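Local coordinates for protein putative isochorismatase (Burkholderia xenovorans, PDB 3OQP) that probably acts as a hydrolase of the isochorismatase family, in a branch related to the nicotinamidases, at residues S93-T96 with L100-W103; S125-A130 with L135-L140. All blocks are in the same frame, centred on the assembly; numbering follows the deposited sequence. Where two conformers were deposited one is given.

Contact 1 (S93-T96 with L100-W103); sequences SAFT and LAGW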
ATOM      1  N   SER A  93       7.665   6.894  -0.508  1.00  9.45           N
ATOM      2  CA  SER A  93       7.943   6.743   0.909  1.00  9.49           C
ATOM      3  C   SER A  93       8.921   7.824   1.429  1.00  9.70           C
ATOM      4  O   SER A  93       9.956   8.111   0.834  1.00 11.33           O
ATOM      5  CB  SER A  93       8.598   5.411   1.191  1.00 10.48           C
ATOM      6  OG  SER A  93       9.013   5.359   2.559  1.00 12.35           O
ATOM      7  N   ALA A  94       8.576   8.424   2.566  1.00 10.06           N
ATOM      8  CA  ALA A  94       9.378   9.409   3.261  1.00 10.49           C
ATOM      9  C   ALA A  94      10.569   8.770   3.979  1.00  9.86           C
ATOM     10  O   ALA A  94      11.473   9.496   4.396  1.00 11.17           O
ATOM     11  CB  ALA A  94       8.538  10.176   4.260  1.00 10.80           C
ATOM     12  N   PHE A  95      10.652   7.440   4.024  1.00  9.63           N
ATOM     13  CA  PHE A  95      11.789   6.772   4.658  1.00 10.23           C
ATOM     14  C   PHE A  95      12.959   6.473   3.752  1.00 11.11           C
ATOM     15  O   PHE A  95      14.080   6.516   4.218  1.00 10.89           O
ATOM     16  CB  PHE A  95      11.316   5.435   5.256  1.00 10.51           C
ATOM     17  CG  PHE A  95      10.508   5.550   6.542  1.00 10.38           C
ATOM     18  CD1 PHE A  95      11.153   5.691   7.751  1.00 11.66           C
ATOM     19  CD2 PHE A  95       9.142   5.536   6.532  1.00 10.29           C
ATOM     20  CE1 PHE A  95      10.456   5.789   8.936  1.00 12.59           C
ATOM     21  CE2 PHE A  95       8.400   5.643   7.729  1.00 11.36           C
ATOM     22  CZ  PHE A  95       9.043   5.748   8.913  1.00 12.24           C
ATOM     23  N   THR A  96      12.684   6.076   2.529  1.00 11.49           N
ATOM     24  CA  THR A  96      13.754   5.520   1.686  1.00 11.87           C
ATOM     25  C   THR A  96      14.882   6.473   1.397  1.00 12.83           C
ATOM     26  O   THR A  96      14.710   7.475   0.766  1.00 13.18           O
ATOM     27  CB  THR A  96      13.217   4.971   0.362  1.00 12.28           C
ATOM     28  OG1 THR A  96      12.139   4.074   0.651  1.00 13.18           O
ATOM     29  CG2 THR A  96      14.291   4.308  -0.521  1.00 14.92           C
ATOM     30  N   LEU A 100      14.776   9.891   8.193  1.00 10.60           N
ATOM     31  CA  LEU A 100      13.563   9.861   8.993  1.00 10.10           C
ATOM     32  C   LEU A 100      13.619   8.786  10.086  1.00 10.57           C
ATOM     33  O   LEU A 100      13.375   9.090  11.239  1.00 10.72           O
ATOM     34  CB  LEU A 100      12.324   9.636   8.096  1.00  9.59           C
ATOM     35  CG  LEU A 100      10.969   9.587   8.807  1.00 10.55           C
ATOM     36  CD1 LEU A 100      10.751  10.891   9.612  1.00 10.72           C
ATOM     37  CD2 LEU A 100       9.871   9.352   7.809  1.00 12.12           C
ATOM     38  N   ALA A 101      13.963   7.545   9.731  1.00 11.16           N
ATOM     39  CA  ALA A 101      13.967   6.471  10.694  1.00 11.27           C
ATOM     40  C   ALA A 101      14.901   6.790  11.864  1.00 11.24           C
ATOM     41  O   ALA A 101      14.567   6.582  13.016  1.00 11.84           O
ATOM     42  CB  ALA A 101      14.381   5.144  10.047  1.00 12.62           C
ATOM     43  N   GLY A 102      16.103   7.260  11.555  1.00 10.59           N
ATOM     44  CA  GLY A 102      17.066   7.620  12.608  1.00 11.27           C
ATOM     45  C   GLY A 102      16.584   8.768  13.489  1.00 11.14           C
ATOM     46  O   GLY A 102      16.740   8.758  14.697  1.00 11.06           O
ATOM     47  N   TRP A 103      15.942   9.752  12.870  1.00  9.03           N
ATOM     48  CA  TRP A 103      15.525  10.931  13.601  1.00  9.91           C
ATOM     49  C   TRP A 103      14.454  10.542  14.599  1.00 10.76           C
ATOM     50  O   TRP A 103      14.449  10.977  15.762  1.00 11.91           O
ATOM     51  CB  TRP A 103      15.065  12.048  12.647  1.00 10.76           C
ATOM     52  CG  TRP A 103      14.805  13.354  13.328  1.00 11.25           C
ATOM     53  CD1 TRP A 103      15.717  14.363  13.491  1.00 15.53           C
ATOM     54  CD2 TRP A 103      13.576  13.813  13.888  1.00 12.69           C
ATOM     55  NE1 TRP A 103      15.143  15.405  14.165  1.00 16.93           N
ATOM     56  CE2 TRP A 103      13.840  15.096  14.443  1.00 13.58           C
ATOM     57  CE3 TRP A 103      12.332  13.237  14.081  1.00 12.22           C
ATOM     58  CZ2 TRP A 103      12.881  15.823  15.102  1.00 15.81           C
ATOM     59  CZ3 TRP A 103      11.365  14.000  14.745  1.00 15.69           C
ATOM     60  CH2 TRP A 103      11.654  15.266  15.215  1.00 15.64           C
TER
HETATM   61  O   HOH W   1      14.714   6.644   6.976  1.00 12.66           O
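Leu-100 lies over one face of the Phe-95 ring, its methyl CD2 above the centre, while Ser-93 OG and Ala-101 CA lie at the ring's edge, close to its plane. The loop forms an ST turn ahead of the first turn of helix 100-105, in the stretch that follows strand 85-89 of the alpha/beta isochorismatase domain. The Leu-100 contact is a CH-pi interaction: CD2 stands 3.7 Å from the centroid of the Phe-95 ring and only 7° off its normal. Leu-100 reaches the ring because its CG is anti to the backbone N (chi1 -180°), which carries the branch out from the helix toward the loop. The same methyl also meets Ala-94 CB at 3.9 Å, so a single CD2 packs against two consecutive loop residues. Near the ring's edge, Ala-101 CB approaches Phe-95 CD1 at 4.0 Å. Phe-95 is also touched by Thr-126, His-129 and Ala-130 of helix 124-132, which wedges the ring between two helices. The turn itself is held by Phe-95 N, which donates to Ser-93 OG at 3.0 Å. No direct hydrogen bond joins the segments; instead a water spans them where the first helical turn leaves an amide without a helical acceptor, giving a proton to Phe-95 O at 2.8 Å and accepting one from Ala-101 N at 3.0 Å.

Contact 2 (S125-A130 with L135-L140); sequences STINHA and LAVEFL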
ATOM      1  N   SER A 125       2.724   4.332   1.254  1.00  8.36           N
ATOM      2  CA  SER A 125       4.101   3.859   1.138  0.70  8.67           C
ATOM      3  C   SER A 125       4.871   4.073   2.424  1.00  8.46           C
ATOM      4  O   SER A 125       5.601   3.183   2.904  1.00  9.11           O
ATOM      5  CB  SER A 125       4.768   4.552  -0.043  0.70 10.02           C
ATOM      6  OG  SER A 125       4.228   4.135  -1.284  0.70  9.82           O
ATOM      7  N   THR A 126       4.722   5.257   2.986  1.00  8.29           N
ATOM      8  CA  THR A 126       5.394   5.630   4.194  1.00  8.40           C
ATOM      9  C   THR A 126       4.927   4.724   5.341  1.00  8.60           C
ATOM     10  O   THR A 126       5.765   4.208   6.142  1.00  9.19           O
ATOM     11  CB  THR A 126       5.168   7.106   4.529  1.00  8.50           C
ATOM     12  OG1 THR A 126       5.721   7.906   3.466  1.00  9.09           O
ATOM     13  CG2 THR A 126       5.802   7.533   5.828  1.00  9.96           C
ATOM     14  N   ILE A 127       3.613   4.482   5.438  1.00  8.76           N
ATOM     15  CA  ILE A 127       3.057   3.596   6.445  1.00  8.92           C
ATOM     16  C   ILE A 127       3.573   2.159   6.291  1.00  8.95           C
ATOM     17  O   ILE A 127       3.923   1.512   7.290  1.00  9.69           O
ATOM     18  CB  ILE A 127       1.528   3.618   6.350  1.00  8.66           C
ATOM     19  CG1 ILE A 127       1.062   5.014   6.808  1.00  9.68           C
ATOM     20  CG2 ILE A 127       0.893   2.485   7.161  1.00 10.48           C
ATOM     21  CD1 ILE A 127      -0.457   5.255   6.550  1.00 11.58           C
ATOM     22  N   ASN A 128       3.664   1.651   5.062  1.00 10.41           N
ATOM     23  CA  ASN A 128       4.120   0.288   4.823  1.00 10.67           C
ATOM     24  C   ASN A 128       5.530   0.108   5.370  1.00 11.91           C
ATOM     25  O   ASN A 128       5.814  -0.875   6.077  1.00 12.22           O
ATOM     26  CB  ASN A 128       4.130  -0.051   3.319  1.00 13.54           C
ATOM     27  CG  ASN A 128       4.596  -1.496   3.047  1.00 17.00           C
ATOM     28  OD1 ASN A 128       3.972  -2.359   3.572  1.00 14.26           O
ATOM     29  ND2 ASN A 128       5.703  -1.743   2.263  1.00 20.48           N
ATOM     30  N   HIS A 129       6.407   1.078   5.111  1.00 11.55           N
ATOM     31  CA  HIS A 129       7.761   1.027   5.629  1.00 11.83           C
ATOM     32  C   HIS A 129       7.737   1.077   7.158  1.00 11.44           C
ATOM     33  O   HIS A 129       8.432   0.309   7.832  1.00 11.40           O
ATOM     34  CB  HIS A 129       8.611   2.149   5.039  1.00 12.13           C
ATOM     35  CG  HIS A 129       9.183   1.819   3.702  1.00 12.65           C
ATOM     36  ND1 HIS A 129       9.350   2.766   2.711  1.00 12.28           N
ATOM     37  CD2 HIS A 129       9.735   0.677   3.228  1.00 16.39           C
ATOM     38  CE1 HIS A 129       9.921   2.195   1.668  1.00 12.12           C
ATOM     39  NE2 HIS A 129      10.182   0.936   1.954  1.00 15.83           N
ATOM     40  N   ALA A 130       6.987   2.025   7.706  1.00 10.67           N
ATOM     41  CA  ALA A 130       6.917   2.156   9.168  1.00 10.60           C
ATOM     42  C   ALA A 130       6.495   0.886   9.876  1.00  9.59           C
ATOM     43  O   ALA A 130       7.152   0.458  10.836  1.00 11.50           O
ATOM     44  CB  ALA A 130       5.979   3.322   9.588  1.00 11.24           C
ATOM     45  N   LEU A 135       7.290   0.175  13.886  1.00 12.90           N
ATOM     46  CA  LEU A 135       6.551   1.315  14.457  1.00 12.20           C
ATOM     47  C   LEU A 135       5.060   1.021  14.431  1.00 12.25           C
ATOM     48  O   LEU A 135       4.564   0.384  13.487  1.00 14.07           O
ATOM     49  CB  LEU A 135       6.814   2.568  13.630  1.00 13.00           C
ATOM     50  CG  LEU A 135       8.193   3.192  13.714  1.00 12.52           C
ATOM     51  CD1 LEU A 135       8.353   4.260  12.635  1.00 15.20           C
ATOM     52  CD2 LEU A 135       8.277   3.803  15.115  1.00 17.95           C
ATOM     53  N   ALA A 136       4.343   1.485  15.461  1.00 11.18           N
ATOM     54  CA  ALA A 136       2.895   1.594  15.374  1.00 11.52           C
ATOM     55  C   ALA A 136       2.585   2.794  14.508  1.00 10.27           C
ATOM     56  O   ALA A 136       3.390   3.744  14.470  1.00 11.13           O
ATOM     57  CB  ALA A 136       2.327   1.759  16.767  1.00 11.95           C
ATOM     58  N   VAL A 137       1.463   2.770  13.806  1.00 10.48           N
ATOM     59  CA  VAL A 137       1.119   3.840  12.901  1.00 10.49           C
ATOM     60  C   VAL A 137      -0.323   4.253  13.164  1.00  9.92           C
ATOM     61  O   VAL A 137      -1.193   3.404  13.482  1.00 10.19           O
ATOM     62  CB  VAL A 137       1.229   3.406  11.434  1.00 10.94           C
ATOM     63  CG1 VAL A 137       0.754   4.553  10.477  1.00 12.53           C
ATOM     64  CG2 VAL A 137       2.663   2.998  11.124  1.00 13.18           C
ATOM     65  N   GLU A 138      -0.594   5.542  13.097  1.00  9.30           N
ATOM     66  CA  GLU A 138      -1.931   6.112  13.133  1.00  9.46           C
ATOM     67  C   GLU A 138      -2.135   6.873  11.820  1.00  8.36           C
ATOM     68  O   GLU A 138      -1.188   7.438  11.231  1.00 10.23           O
ATOM     69  CB  GLU A 138      -2.062   7.057  14.330  1.00  9.00           C
ATOM     70  CG  GLU A 138      -1.864   6.306  15.648  1.00 10.68           C
ATOM     71  CD  GLU A 138      -1.776   7.178  16.866  1.00  9.67           C
ATOM     72  OE1 GLU A 138      -1.284   8.318  16.769  1.00 12.01           O
ATOM     73  OE2 GLU A 138      -2.153   6.678  17.957  1.00 13.48           O
ATOM     74  N   PHE A 139      -3.384   6.888  11.336  1.00  8.89           N
ATOM     75  CA  PHE A 139      -3.737   7.561  10.055  1.00  9.72           C
ATOM     76  C   PHE A 139      -4.976   8.388  10.294  1.00  8.01           C
ATOM     77  O   PHE A 139      -6.013   7.832  10.734  1.00  9.42           O
ATOM     78  CB  PHE A 139      -3.992   6.497   8.981  1.00  8.75           C
ATOM     79  CG  PHE A 139      -4.457   7.026   7.655  1.00  8.59           C
ATOM     80  CD1 PHE A 139      -3.573   7.563   6.752  1.00  9.35           C
ATOM     81  CD2 PHE A 139      -5.790   6.954   7.300  1.00 10.12           C
ATOM     82  CE1 PHE A 139      -4.042   8.003   5.549  1.00 10.86           C
ATOM     83  CE2 PHE A 139      -6.198   7.434   6.035  1.00 11.07           C
ATOM     84  CZ  PHE A 139      -5.334   7.977   5.206  1.00 10.46           C
ATOM     85  N   LEU A 140      -4.869   9.702  10.085  1.00  8.75           N
ATOM     86  CA  LEU A 140      -5.956  10.615  10.314  1.00  9.63           C
ATOM     87  C   LEU A 140      -6.788  10.748   9.027  1.00  8.90           C
ATOM     88  O   LEU A 140      -6.371  11.432   8.068  1.00  9.28           O
ATOM     89  CB  LEU A 140      -5.461  11.960  10.853  1.00  9.09           C
ATOM     90  CG  LEU A 140      -4.615  11.816  12.119  1.00 10.12           C
ATOM     91  CD1 LEU A 140      -4.307  13.187  12.747  1.00 11.52           C
ATOM     92  CD2 LEU A 140      -5.177  10.809  13.145  1.00 11.99           C
TER
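Helix 125-130 and strand 136-140 run nearly antiparallel (158°) with axes 8.6 Å apart, Ile-127 facing Val-137 and Ala-130 facing Leu-135. This is the returning half of a beta-alpha-beta crossover, in which helix 124-132 links the adjacent parallel strands 111-115 and 136-140 and packs on the central sheet. Val-137 points into the interface and divides its methyls between two helical residues. With CG1 anti to its backbone N (chi1 176°), that methyl meets Ile-127 CG1 at 3.7 Å, and CG2 is left to press against Ala-130 CB, also at 3.7 Å. Ile-127 stretches farther along the strand: its CD1 reaches Phe-139 CD1 at 3.9 Å, the two side chains crossing at about a right angle. Leu-169 of helix 158-173 touches both Ile-127 and Phe-139, extending this apolar layer. On the other surface of the strand, Glu-138 forms a salt bridge with Arg-7. Where the chain turns from helix to strand, Leu-135 CD1 packs on Ala-130 CB at 4.0 Å. The same two residues also share the one direct hydrogen bond between the segments, from Leu-135 N to Ala-130 O, 3.1 Å long and moderately bent (152° at the hydrogen).

Contact 1 closes before strand 111-115 and contact 2 opens after it, their centres 11 Å apart within the same isochorismatase domain. Helix 124-132 connects them: it packs on strand 136-140 in contact 2 and also meets the 93-96 loop of contact 1. That junction is polar, with probable hydrogen bonds between Ser-93 OG and His-129 ND1 (2.6 Å) and between Ala-94 N and Thr-126 OG1 (3.0 Å). Thr-126 OG1 is also hydrogen-bonded to the backbone O of the sulfinoalanine at position 122, so the helix after this modified cysteine is tied to loop and sheet. Both contacts border the dimer interface, where Ser-93 N and Asn-128 hydrogen-bond to His-132 and Ser-125 of the second subunit, respectively.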